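Local atomic coordinates of xylulose kinase (Escherichia coli, PDB entry 2ITM), a protein that phosphorylates D-xylulose with ATP to give D-xylulose 5-phosphate, and accepts 1-deoxy-D-xylulose less efficiently. Residues Q50-A55 against K218-A223; R54-L59 against H63-V68; T106-R111 against L189-L194; P113-R116 against L122-P125. All blocks are in the same frame, centred on the assembly; numbering follows the deposited sequence.

Contact 1: residues Q50-A55 against K218-A223; sequences QATDRA and KAWGMA
Thr52 is the first residue of Q50-A55 to meet Trp220 of K218-A223. Its methyl CG2 comes obliquely to the far corner of the indole, 4.3 Å from Trp220 CH2. Threonine suits both surroundings: its hydroxyl bonds to Trp48 O in the preceding helical turn while its methyl is left for the aromatic ring. One residue on, Asp53 supplies the polar half of the contact. Its chi1 of -167° swings CG away from the backbone N and beside the carbonyl carbon, and the carboxylate thereby reaches across to the edge of the indole, where Trp220 NE1 donates to Asp53 OD2 over 2.8 Å with an N-H...O angle of 148°. The oxygen accepts through its anti lone pair and lies close to the ring plane, although the carboxylate itself is tilted 31° from that plane. Its other oxygen, OD1, forms a salt bridge with Lys57 one turn along, which would hold the group against rotation and probably favours its charged form. Tryptophan suits the other side because it offers a broad apolar surface and a single N-H. A phenylalanine in its place would probably leave Asp53 OD2 without its donor and open a gap beside Thr52 CG2. Immediately after Trp220 the chain turns at Gly221, whose positive phi belongs to a Schellman motif, with Gly221 N bonded to Lys218 O at 3.1 Å. The contact thus joins helix 45-62 to the C-terminal end of helix 214-220, two helices of the actin-like N-terminal domain of an FGGY kinase.

Contact 2: residues R54-L59 against H63-V68; sequences RAMKAL and HSLQDV
Two backbone acceptors, Leu59 O and His63 O, stand only 3.3 Å apart with no hydrogen bond between them, consistent with the chain leaving helical geometry at His63. His63 N still donates to Leu59 O, at 3.0 Å, completing an i to i+4 helical bond, yet His63 is already the first residue to depart from helical angles. The chain then turns aside, and Leu65 lays its branched end against the end of the helix. Leu65 CD2 meets Leu59 CD2 at 3.9 Å, the two side chains crossing at about a right angle. The other methyl, CD1, rests against the backbone carbonyl of Met56 and lies 4.2 Å from Met56 CE. The methionine gets there by curling: its chain bends at both chi2 (-66°) and chi3 (-71°), a flexibility that a branched residue would lack. The loop holds an ST turn, in which Gln66 N donates to Ser64 OG, and a type I turn from Leu65 to Val68. Beneath this cluster Met56 and Leu59 pack on Ile3 of strand 2-7 and Val14 of strand 11-17, while Leu59 also reaches Ala25 and Gln27 of strand 23-30.

Contact 3: residues T106-R111 against L189-L194; sequences TLLEAR and LQACDL
A kink at chi3 (-146°) in the otherwise drawn-out chain of Arg111 carries its guanidinium to the carbonyl of Ala191, while Leu108, one turn earlier, has chi1 at -130°, off the usual staggered positions, and in this pose spreads its two methyls over neighbouring residues. Leu108 CD2 touches Ala191 CB at 4.0 Å, and Leu108 CD1 lies 4.2 Å from Cys192 SG, which the leucine fork reaches on its other branch. Small side chains fit here: the alanine points its methyl directly at helix 102-111, and the nearest CA atoms, of Arg111 and Ala191, are 7.0 Å apart. Arg111 NH1 approaches Ala191 O at 2.8 Å, with the oxygen at the edge of the guanidinium near its plane, but the N-H...O angle of 129° makes this a weak bond. The carbonyl lies in the turn where the chain leaves helix 186-190, a Schellman motif with Asp193, at positive phi, as its C-prime residue. There Leu189 O receives Cys192 N and Leu194 N from opposite faces of its plane. A positive group beside such a C-terminal end is likely to be favoured electrostatically, but the arginine adds at most a weak polar link at the surface to the apolar packing beneath.

Contact 4: residues P113-R116 against L122-P125; sequences PQSR and LMMP
Side-chain packing without any hydrogen bond between the segments joins P113-R116, at the start of the short helix 115-119, to L122-P125, in the loop leading to helix 128-138. Arg116 and Leu122 run side by side and point the same way, the leucine being modelled over one face of the guanidinium, with Leu122 CG above that plane and displaced toward its rim. The separation between the leucine methyl CD1 and the guanidinium is too short to be real, so the exact placing of this end is doubtful. Arginine suits the position because its chain, extended from CG to NE with CG beside the backbone N (chi1 -51°), is long enough to carry its charge to Glu109, with which NH2 forms a salt bridge. Gln114 occupies the N-cap position of this helix, within the N-terminal domain of the FGGY fold. The same Glu109 accepts from Met123 N, and one carboxylate therefore ties both segments to helix 102-111. Were Arg116 replaced by an alanine, Glu109 OE2 would probably lose its cationic mate. Deeper in, Ser115 has its CB directed toward the loop, with Ser115 OG 4.5 Å from Met123 CE. That hydroxyl is buried and has no hydrogen-bonding partner in the model. Met123, long and pliable, continues inward to Cys105 and Leu108 of helix 102-111 and to Met188 of helix 186-190.

Overall arrangement
The four contacts form two pairs at far ends of the N-terminal domain. Contacts 1 and 2 share helix 45-62, with centres about 7 Å apart, and meet directly where Leu65 CD1 lies 3.7 Å from Trp220 O. Contacts 3 and 4 have centres about 9 Å apart and are joined through Glu109, whose OE2 is 3.0 Å from Arg116 NH2 and whose OE1 is 2.9 Å from Met123 N. Between the pairs the centres are about 39 to 43 Å apart and the nearest atoms at least about 23 Å. The side chain of Thr52 is about 9 Å from that of Asp6, thought important for activity, whereas that of Leu122 lies about 12 Å from the bound D-xylulose and that of Met123 about 9 Å from substrate-binding His78.

Contact 1: residues Q50-A55 against K218-A223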
loop_
_atom_site.group_PDB
_atom_site.type_symbol
_atom_site.label_atom_id
_atom_site.label_comp_id
_atom_site.label_asym_id
_atom_site.label_seq_id
_atom_site.Cartn_x
_atom_site.Cartn_y
_atom_site.Cartn_z
ATOM N N GLN A 50 28.111 19.873 -28.184
ATOM C CA GLN A 50 28.829 20.676 -27.217
ATOM C C GLN A 50 29.276 19.834 -26.033
ATOM O O GLN A 50 30.377 19.995 -25.537
ATOM C CB GLN A 50 28.001 21.880 -26.759
ATOM C CG GLN A 50 27.636 22.861 -27.873
ATOM C CD GLN A 50 28.841 23.422 -28.595
ATOM O OE1 GLN A 50 28.752 23.799 -29.755
ATOM N NE2 GLN A 50 29.965 23.476 -27.912
ATOM N N ALA A 51 28.423 18.927 -25.595
ATOM C CA ALA A 51 28.782 18.031 -24.520
ATOM C C ALA A 51 29.924 17.115 -24.888
ATOM O O ALA A 51 30.824 16.903 -24.093
ATOM C CB ALA A 51 27.600 17.238 -24.054
ATOM N N THR A 52 29.884 16.556 -26.092
ATOM C CA THR A 52 30.914 15.642 -26.547
ATOM C C THR A 52 32.247 16.359 -26.731
ATOM O O THR A 52 33.288 15.832 -26.379
ATOM C CB THR A 52 30.514 14.962 -27.862
ATOM O OG1 THR A 52 29.302 14.229 -27.697
ATOM C CG2 THR A 52 31.523 13.906 -28.233
ATOM N N ASP A 53 32.199 17.558 -27.294
ATOM C CA ASP A 53 33.382 18.390 -27.446
ATOM C C ASP A 53 34.079 18.674 -26.120
ATOM O O ASP A 53 35.234 18.368 -25.943
ATOM C CB ASP A 53 33.016 19.699 -28.143
ATOM C CG ASP A 53 34.229 20.479 -28.617
ATOM O OD1 ASP A 53 34.240 21.696 -28.420
ATOM O OD2 ASP A 53 35.194 19.966 -29.206
ATOM N N ARG A 54 33.343 19.261 -25.198
ATOM C CA ARG A 54 33.763 19.429 -23.821
ATOM C C ARG A 54 34.461 18.211 -23.243
ATOM O O ARG A 54 35.566 18.297 -22.739
ATOM C CB ARG A 54 32.546 19.764 -22.976
ATOM C CG ARG A 54 32.844 20.379 -21.647
ATOM C CD ARG A 54 31.676 21.158 -21.067
ATOM N NE ARG A 54 31.687 21.202 -19.605
ATOM C CZ ARG A 54 30.815 21.880 -18.874
ATOM N NH1 ARG A 54 29.857 22.576 -19.465
ATOM N NH2 ARG A 54 30.895 21.868 -17.554
ATOM N N ALA A 55 33.785 17.077 -23.310
ATOM C CA ALA A 55 34.277 15.847 -22.730
ATOM C C ALA A 55 35.605 15.402 -23.324
ATOM O O ALA A 55 36.488 14.965 -22.620
ATOM C CB ALA A 55 33.248 14.765 -22.868
ATOM N N LYS A 218 41.943 18.160 -35.060
ATOM C CA LYS A 218 42.763 19.210 -34.485
ATOM C C LYS A 218 42.250 19.759 -33.160
ATOM O O LYS A 218 42.993 19.865 -32.198
ATOM C CB LYS A 218 43.014 20.331 -35.491
ATOM C CG LYS A 218 44.011 21.365 -35.002
ATOM C CD LYS A 218 43.634 22.755 -35.451
ATOM C CE LYS A 218 44.628 23.782 -34.972
ATOM N NZ LYS A 218 45.666 24.040 -36.011
ATOM N N ALA A 219 40.975 20.099 -33.116
ATOM C CA ALA A 219 40.370 20.591 -31.902
ATOM C C ALA A 219 40.532 19.643 -30.727
ATOM O O ALA A 219 40.558 20.079 -29.591
ATOM C CB ALA A 219 38.933 20.912 -32.126
ATOM N N TRP A 220 40.638 18.349 -31.013
ATOM C CA TRP A 220 40.614 17.315 -29.986
ATOM C C TRP A 220 42.009 16.765 -29.709
ATOM O O TRP A 220 42.195 15.915 -28.863
ATOM C CB TRP A 220 39.672 16.177 -30.387
ATOM C CG TRP A 220 38.200 16.473 -30.238
ATOM C CD1 TRP A 220 37.634 17.573 -29.690
ATOM C CD2 TRP A 220 37.121 15.639 -30.650
ATOM N NE1 TRP A 220 36.268 17.481 -29.730
ATOM C CE2 TRP A 220 35.929 16.300 -30.322
ATOM C CE3 TRP A 220 37.037 14.392 -31.268
ATOM C CZ2 TRP A 220 34.683 15.757 -30.586
ATOM C CZ3 TRP A 220 35.809 13.868 -31.522
ATOM C CH2 TRP A 220 34.650 14.540 -31.183
ATOM N N GLY A 221 42.988 17.274 -30.440
ATOM C CA GLY A 221 44.367 16.873 -30.268
ATOM C C GLY A 221 44.606 15.455 -30.720
ATOM O O GLY A 221 45.252 14.679 -30.035
ATOM N N MET A 222 44.060 15.116 -31.877
ATOM C CA MET A 222 44.279 13.802 -32.428
ATOM C C MET A 222 44.437 13.780 -33.935
ATOM O O MET A 222 44.183 14.766 -34.603
ATOM C CB MET A 222 43.227 12.801 -31.931
ATOM C CG MET A 222 41.790 13.157 -32.201
ATOM S SD MET A 222 40.640 12.496 -30.980
ATOM C CE MET A 222 40.788 10.769 -31.373
ATOM N N ALA A 223 44.862 12.640 -34.454
ATOM C CA ALA A 223 44.905 12.386 -35.897
ATOM C C ALA A 223 43.512 12.240 -36.503
ATOM O O ALA A 223 42.563 11.963 -35.794
ATOM C CB ALA A 223 45.736 11.164 -36.180
#

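Contact 2: residues R54-L59 against H63-V68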
loop_
_atom_site.group_PDB
_atom_site.type_symbol
_atom_site.label_atom_id
_atom_site.label_comp_id
_atom_site.label_asym_id
_atom_site.label_seq_id
_atom_site.Cartn_x
_atom_site.Cartn_y
_atom_site.Cartn_z
ATOM N N ARG A 54 33.343 19.261 -25.198
ATOM C CA ARG A 54 33.763 19.429 -23.821
ATOM C C ARG A 54 34.461 18.211 -23.243
ATOM O O ARG A 54 35.566 18.297 -22.739
ATOM C CB ARG A 54 32.546 19.764 -22.976
ATOM C CG ARG A 54 32.844 20.379 -21.647
ATOM C CD ARG A 54 31.676 21.158 -21.067
ATOM N NE ARG A 54 31.687 21.202 -19.605
ATOM C CZ ARG A 54 30.815 21.880 -18.874
ATOM N NH1 ARG A 54 29.857 22.576 -19.465
ATOM N NH2 ARG A 54 30.895 21.868 -17.554
ATOM N N ALA A 55 33.785 17.077 -23.310
ATOM C CA ALA A 55 34.277 15.847 -22.730
ATOM C C ALA A 55 35.605 15.402 -23.324
ATOM O O ALA A 55 36.488 14.965 -22.620
ATOM C CB ALA A 55 33.248 14.765 -22.868
ATOM N N MET A 56 35.718 15.501 -24.636
ATOM C CA MET A 56 36.898 15.042 -25.331
ATOM C C MET A 56 38.054 15.989 -25.058
ATOM O O MET A 56 39.200 15.589 -25.020
ATOM C CB MET A 56 36.635 14.963 -26.828
ATOM C CG MET A 56 35.727 13.824 -27.256
ATOM S SD MET A 56 36.439 12.219 -26.972
ATOM C CE MET A 56 37.669 12.274 -28.227
ATOM N N LYS A 57 37.734 17.256 -24.886
ATOM C CA LYS A 57 38.725 18.241 -24.517
ATOM C C LYS A 57 39.224 18.012 -23.102
ATOM O O LYS A 57 40.409 18.075 -22.843
ATOM C CB LYS A 57 38.179 19.654 -24.704
ATOM C CG LYS A 57 38.346 20.167 -26.114
ATOM C CD LYS A 57 37.456 21.346 -26.440
ATOM C CE LYS A 57 37.657 21.762 -27.874
ATOM N NZ LYS A 57 36.833 22.906 -28.255
ATOM N N ALA A 58 38.307 17.726 -22.193
ATOM C CA ALA A 58 38.689 17.393 -20.840
ATOM C C ALA A 58 39.524 16.120 -20.774
ATOM O O ALA A 58 40.499 16.047 -20.038
ATOM C CB ALA A 58 37.487 17.292 -19.967
ATOM N N LEU A 59 39.133 15.117 -21.546
ATOM C CA LEU A 59 39.875 13.863 -21.598
ATOM C C LEU A 59 41.321 14.134 -21.931
ATOM O O LEU A 59 42.216 13.525 -21.378
ATOM C CB LEU A 59 39.269 12.913 -22.625
ATOM C CG LEU A 59 39.718 11.455 -22.572
ATOM C CD1 LEU A 59 39.155 10.731 -21.383
ATOM C CD2 LEU A 59 39.381 10.735 -23.832
ATOM N N HIS A 63 45.043 13.156 -20.479
ATOM C CA HIS A 63 45.955 12.342 -21.240
ATOM C C HIS A 63 45.904 12.652 -22.723
ATOM O O HIS A 63 44.848 12.778 -23.297
ATOM C CB HIS A 63 45.687 10.860 -21.016
ATOM C CG HIS A 63 46.753 9.979 -21.572
ATOM N ND1 HIS A 63 47.580 9.220 -20.779
ATOM C CD2 HIS A 63 47.151 9.762 -22.844
ATOM C CE1 HIS A 63 48.435 8.565 -21.539
ATOM N NE2 HIS A 63 48.197 8.877 -22.796
ATOM N N SER A 64 47.075 12.730 -23.332
ATOM C CA SER A 64 47.165 12.952 -24.760
ATOM C C SER A 64 46.446 11.895 -25.585
ATOM O O SER A 64 46.504 10.718 -25.301
ATOM C CB SER A 64 48.615 13.108 -25.206
ATOM O OG SER A 64 48.745 13.020 -26.603
ATOM N N LEU A 65 45.779 12.353 -26.617
ATOM C CA LEU A 65 45.014 11.495 -27.492
ATOM C C LEU A 65 45.710 11.346 -28.830
ATOM O O LEU A 65 45.144 10.821 -29.776
ATOM C CB LEU A 65 43.627 12.086 -27.688
ATOM C CG LEU A 65 42.901 12.456 -26.407
ATOM C CD1 LEU A 65 41.495 12.960 -26.702
ATOM C CD2 LEU A 65 42.881 11.278 -25.473
ATOM N N GLN A 66 46.938 11.830 -28.900
ATOM C CA GLN A 66 47.684 11.845 -30.145
ATOM C C GLN A 66 48.068 10.452 -30.627
ATOM O O GLN A 66 48.446 10.285 -31.770
ATOM C CB GLN A 66 48.922 12.737 -30.045
ATOM C CG GLN A 66 48.653 14.238 -30.055
ATOM C CD GLN A 66 48.122 14.758 -31.382
ATOM O OE1 GLN A 66 48.080 15.963 -31.606
ATOM N NE2 GLN A 66 47.710 13.858 -32.253
ATOM N N ASP A 67 47.953 9.459 -29.757
ATOM C CA ASP A 67 48.239 8.076 -30.137
ATOM C C ASP A 67 47.005 7.193 -30.303
ATOM O O ASP A 67 47.119 5.989 -30.453
ATOM C CB ASP A 67 49.189 7.429 -29.135
ATOM C CG ASP A 67 50.582 7.986 -29.211
ATOM O OD1 ASP A 67 51.267 7.753 -30.221
ATOM O OD2 ASP A 67 51.061 8.676 -28.303
ATOM N N VAL A 68 45.829 7.795 -30.277
ATOM C CA VAL A 68 44.617 7.090 -30.646
ATOM C C VAL A 68 44.642 6.671 -32.111
ATOM O O VAL A 68 45.003 7.447 -32.979
ATOM C CB VAL A 68 43.369 7.920 -30.343
ATOM C CG1 VAL A 68 42.127 7.210 -30.808
ATOM C CG2 VAL A 68 43.284 8.218 -28.882
#

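Contact 3: residues T106-R111 against L189-L194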
loop_
_atom_site.group_PDB
_atom_site.type_symbol
_atom_site.label_atom_id
_atom_site.label_comp_id
_atom_site.label_asym_id
_atom_site.label_seq_id
_atom_site.Cartn_x
_atom_site.Cartn_y
_atom_site.Cartn_z
ATOM N N THR A 106 -0.321 2.507 -33.731
ATOM C CA THR A 106 -1.439 1.674 -34.140
ATOM C C THR A 106 -1.687 1.824 -35.607
ATOM O O THR A 106 -1.886 0.885 -36.300
ATOM C CB THR A 106 -2.702 2.044 -33.387
ATOM O OG1 THR A 106 -2.474 2.021 -31.991
ATOM C CG2 THR A 106 -3.714 1.026 -33.563
ATOM N N LEU A 107 -1.663 3.054 -36.067
ATOM C CA LEU A 107 -1.875 3.320 -37.471
ATOM C C LEU A 107 -0.881 2.579 -38.347
ATOM O O LEU A 107 -1.216 2.007 -39.320
ATOM C CB LEU A 107 -1.765 4.789 -37.733
ATOM C CG LEU A 107 -2.864 5.430 -38.525
ATOM C CD1 LEU A 107 -2.388 6.744 -39.002
ATOM C CD2 LEU A 107 -3.299 4.539 -39.646
ATOM N N LEU A 108 0.361 2.630 -37.954
ATOM C CA LEU A 108 1.404 1.998 -38.692
ATOM C C LEU A 108 1.243 0.513 -38.788
ATOM O O LEU A 108 1.469 -0.046 -39.781
ATOM C CB LEU A 108 2.744 2.367 -38.117
ATOM C CG LEU A 108 3.814 2.870 -39.047
ATOM C CD1 LEU A 108 5.184 2.482 -38.606
ATOM C CD2 LEU A 108 3.572 2.467 -40.442
ATOM N N GLU A 109 0.839 -0.110 -37.721
ATOM C CA GLU A 109 0.649 -1.544 -37.696
ATOM C C GLU A 109 -0.550 -1.974 -38.502
ATOM O O GLU A 109 -0.589 -3.057 -39.017
ATOM C CB GLU A 109 0.622 -2.084 -36.283
ATOM C CG GLU A 109 1.999 -2.366 -35.752
ATOM C CD GLU A 109 2.059 -2.892 -34.331
ATOM O OE1 GLU A 109 3.119 -3.301 -33.918
ATOM O OE2 GLU A 109 1.057 -2.876 -33.622
ATOM N N ALA A 110 -1.517 -1.087 -38.628
ATOM C CA ALA A 110 -2.676 -1.341 -39.429
ATOM C C ALA A 110 -2.277 -1.210 -40.886
ATOM O O ALA A 110 -2.639 -2.006 -41.706
ATOM C CB ALA A 110 -3.738 -0.389 -39.105
ATOM N N ARG A 111 -1.512 -0.174 -41.177
ATOM C CA ARG A 111 -1.029 0.080 -42.523
ATOM C C ARG A 111 -0.131 -1.033 -43.000
ATOM O O ARG A 111 -0.256 -1.452 -44.086
ATOM C CB ARG A 111 -0.216 1.352 -42.564
ATOM C CG ARG A 111 -0.897 2.563 -42.977
ATOM C CD ARG A 111 0.024 3.757 -42.926
ATOM N NE ARG A 111 -0.653 4.980 -42.563
ATOM C CZ ARG A 111 -0.234 6.175 -42.862
ATOM N NH1 ARG A 111 0.886 6.327 -43.516
ATOM N NH2 ARG A 111 -0.933 7.223 -42.514
ATOM N N LEU A 189 9.298 2.053 -45.084
ATOM C CA LEU A 189 9.651 3.434 -45.390
ATOM C C LEU A 189 8.573 4.124 -46.162
ATOM O O LEU A 189 8.159 5.211 -45.818
ATOM C CB LEU A 189 10.954 3.490 -46.184
ATOM C CG LEU A 189 12.263 3.226 -45.436
ATOM C CD1 LEU A 189 13.328 2.625 -46.318
ATOM C CD2 LEU A 189 12.765 4.477 -44.760
ATOM N N GLN A 190 8.107 3.483 -47.217
ATOM C CA GLN A 190 6.966 3.975 -47.966
ATOM C C GLN A 190 5.799 4.331 -47.060
ATOM O O GLN A 190 5.203 5.385 -47.187
ATOM C CB GLN A 190 6.543 2.949 -49.010
ATOM C CG GLN A 190 6.855 3.360 -50.429
ATOM C CD GLN A 190 7.675 2.339 -51.187
ATOM O OE1 GLN A 190 7.500 1.137 -51.012
ATOM N NE2 GLN A 190 8.562 2.817 -52.046
ATOM N N ALA A 191 5.497 3.437 -46.134
ATOM C CA ALA A 191 4.346 3.571 -45.243
ATOM C C ALA A 191 4.456 4.814 -44.394
ATOM O O ALA A 191 3.474 5.289 -43.856
ATOM C CB ALA A 191 4.210 2.360 -44.373
ATOM N N CYS A 192 5.667 5.336 -44.277
ATOM C CA CYS A 192 5.895 6.566 -43.561
ATOM C C CYS A 192 6.159 7.710 -44.531
ATOM O O CYS A 192 6.480 8.808 -44.119
ATOM C CB CYS A 192 7.071 6.404 -42.598
ATOM S SG CYS A 192 6.919 5.078 -41.391
ATOM N N ASP A 193 6.014 7.433 -45.817
ATOM C CA ASP A 193 6.334 8.404 -46.851
ATOM C C ASP A 193 7.784 8.852 -46.777
ATOM O O ASP A 193 8.088 10.035 -46.771
ATOM C CB ASP A 193 5.423 9.609 -46.740
ATOM C CG ASP A 193 4.886 10.049 -48.068
ATOM O OD1 ASP A 193 5.685 10.269 -48.991
ATOM O OD2 ASP A 193 3.668 10.187 -48.284
ATOM N N LEU A 194 8.672 7.882 -46.710
ATOM C CA LEU A 194 10.082 8.160 -46.716
ATOM C C LEU A 194 10.701 7.277 -47.763
ATOM O O LEU A 194 10.054 6.393 -48.290
ATOM C CB LEU A 194 10.676 7.888 -45.347
ATOM C CG LEU A 194 10.142 8.804 -44.253
ATOM C CD1 LEU A 194 10.619 8.408 -42.885
ATOM C CD2 LEU A 194 10.465 10.240 -44.541
#

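Contact 4: residues P113-R116 against L122-P125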
loop_
_atom_site.group_PDB
_atom_site.type_symbol
_atom_site.label_atom_id
_atom_site.label_comp_id
_atom_site.label_asym_id
_atom_site.label_seq_id
_atom_site.Cartn_x
_atom_site.Cartn_y
_atom_site.Cartn_z
ATOM N N PRO A 113 0.502 -4.586 -42.253
ATOM C CA PRO A 113 0.088 -5.840 -41.650
ATOM C C PRO A 113 1.233 -6.762 -41.302
ATOM O O PRO A 113 1.193 -7.488 -40.327
ATOM C CB PRO A 113 -0.715 -6.457 -42.775
ATOM C CG PRO A 113 -0.637 -5.537 -43.849
ATOM C CD PRO A 113 0.569 -4.747 -43.706
ATOM N N GLN A 114 2.254 -6.715 -42.119
ATOM C CA GLN A 114 3.406 -7.528 -41.879
ATOM C C GLN A 114 4.524 -6.827 -41.128
ATOM O O GLN A 114 5.622 -7.304 -41.061
ATOM C CB GLN A 114 3.892 -8.076 -43.173
ATOM C CG GLN A 114 3.175 -9.327 -43.530
ATOM C CD GLN A 114 3.911 -10.086 -44.562
ATOM O OE1 GLN A 114 4.287 -9.542 -45.572
ATOM N NE2 GLN A 114 4.145 -11.339 -44.302
ATOM N N SER A 115 4.218 -5.692 -40.553
ATOM C CA SER A 115 5.229 -4.983 -39.842
ATOM C C SER A 115 5.947 -5.735 -38.768
ATOM O O SER A 115 7.114 -5.611 -38.665
ATOM C CB SER A 115 4.743 -3.651 -39.378
ATOM O OG SER A 115 4.359 -3.709 -38.049
ATOM N N ARG A 116 5.260 -6.517 -37.961
ATOM C CA ARG A 116 5.916 -7.282 -36.914
ATOM C C ARG A 116 6.799 -8.368 -37.515
ATOM O O ARG A 116 7.736 -8.784 -36.920
ATOM C CB ARG A 116 4.922 -7.838 -35.875
ATOM C CG ARG A 116 3.922 -6.816 -35.245
ATOM C CD ARG A 116 3.094 -7.307 -34.036
ATOM N NE ARG A 116 2.173 -6.289 -33.551
ATOM C CZ ARG A 116 1.144 -6.481 -32.727
ATOM N NH1 ARG A 116 0.860 -7.678 -32.254
ATOM N NH2 ARG A 116 0.385 -5.469 -32.370
ATOM N N LEU A 122 7.084 -5.579 -31.893
ATOM C CA LEU A 122 5.890 -4.788 -31.716
ATOM C C LEU A 122 6.199 -3.314 -31.646
ATOM O O LEU A 122 7.155 -2.900 -31.013
ATOM C CB LEU A 122 5.125 -5.229 -30.472
ATOM C CG LEU A 122 3.613 -5.046 -30.553
ATOM C CD1 LEU A 122 2.890 -6.369 -30.498
ATOM C CD2 LEU A 122 3.101 -4.094 -29.497
ATOM N N MET A 123 5.359 -2.530 -32.301
ATOM C CA MET A 123 5.613 -1.125 -32.489
ATOM C C MET A 123 5.418 -0.369 -31.190
ATOM O O MET A 123 4.432 -0.549 -30.498
ATOM C CB MET A 123 4.712 -0.576 -33.581
ATOM C CG MET A 123 5.052 0.818 -34.022
ATOM S SD MET A 123 6.585 0.955 -34.926
ATOM C CE MET A 123 6.151 0.071 -36.404
ATOM N N MET A 124 6.393 0.459 -30.855
ATOM C CA MET A 124 6.344 1.257 -29.655
ATOM C C MET A 124 6.586 2.710 -30.001
ATOM O O MET A 124 7.246 3.017 -30.972
ATOM C CB MET A 124 7.410 0.799 -28.678
ATOM C CG MET A 124 7.355 -0.664 -28.357
ATOM S SD MET A 124 6.170 -1.051 -27.068
ATOM C CE MET A 124 7.138 -0.696 -25.616
ATOM N N PRO A 125 6.039 3.595 -29.185
ATOM C CA PRO A 125 6.058 5.028 -29.456
ATOM C C PRO A 125 7.457 5.574 -29.333
ATOM O O PRO A 125 7.753 6.611 -29.897
ATOM C CB PRO A 125 5.189 5.600 -28.344
ATOM C CG PRO A 125 4.318 4.531 -27.973
ATOM C CD PRO A 125 5.005 3.231 -28.215
#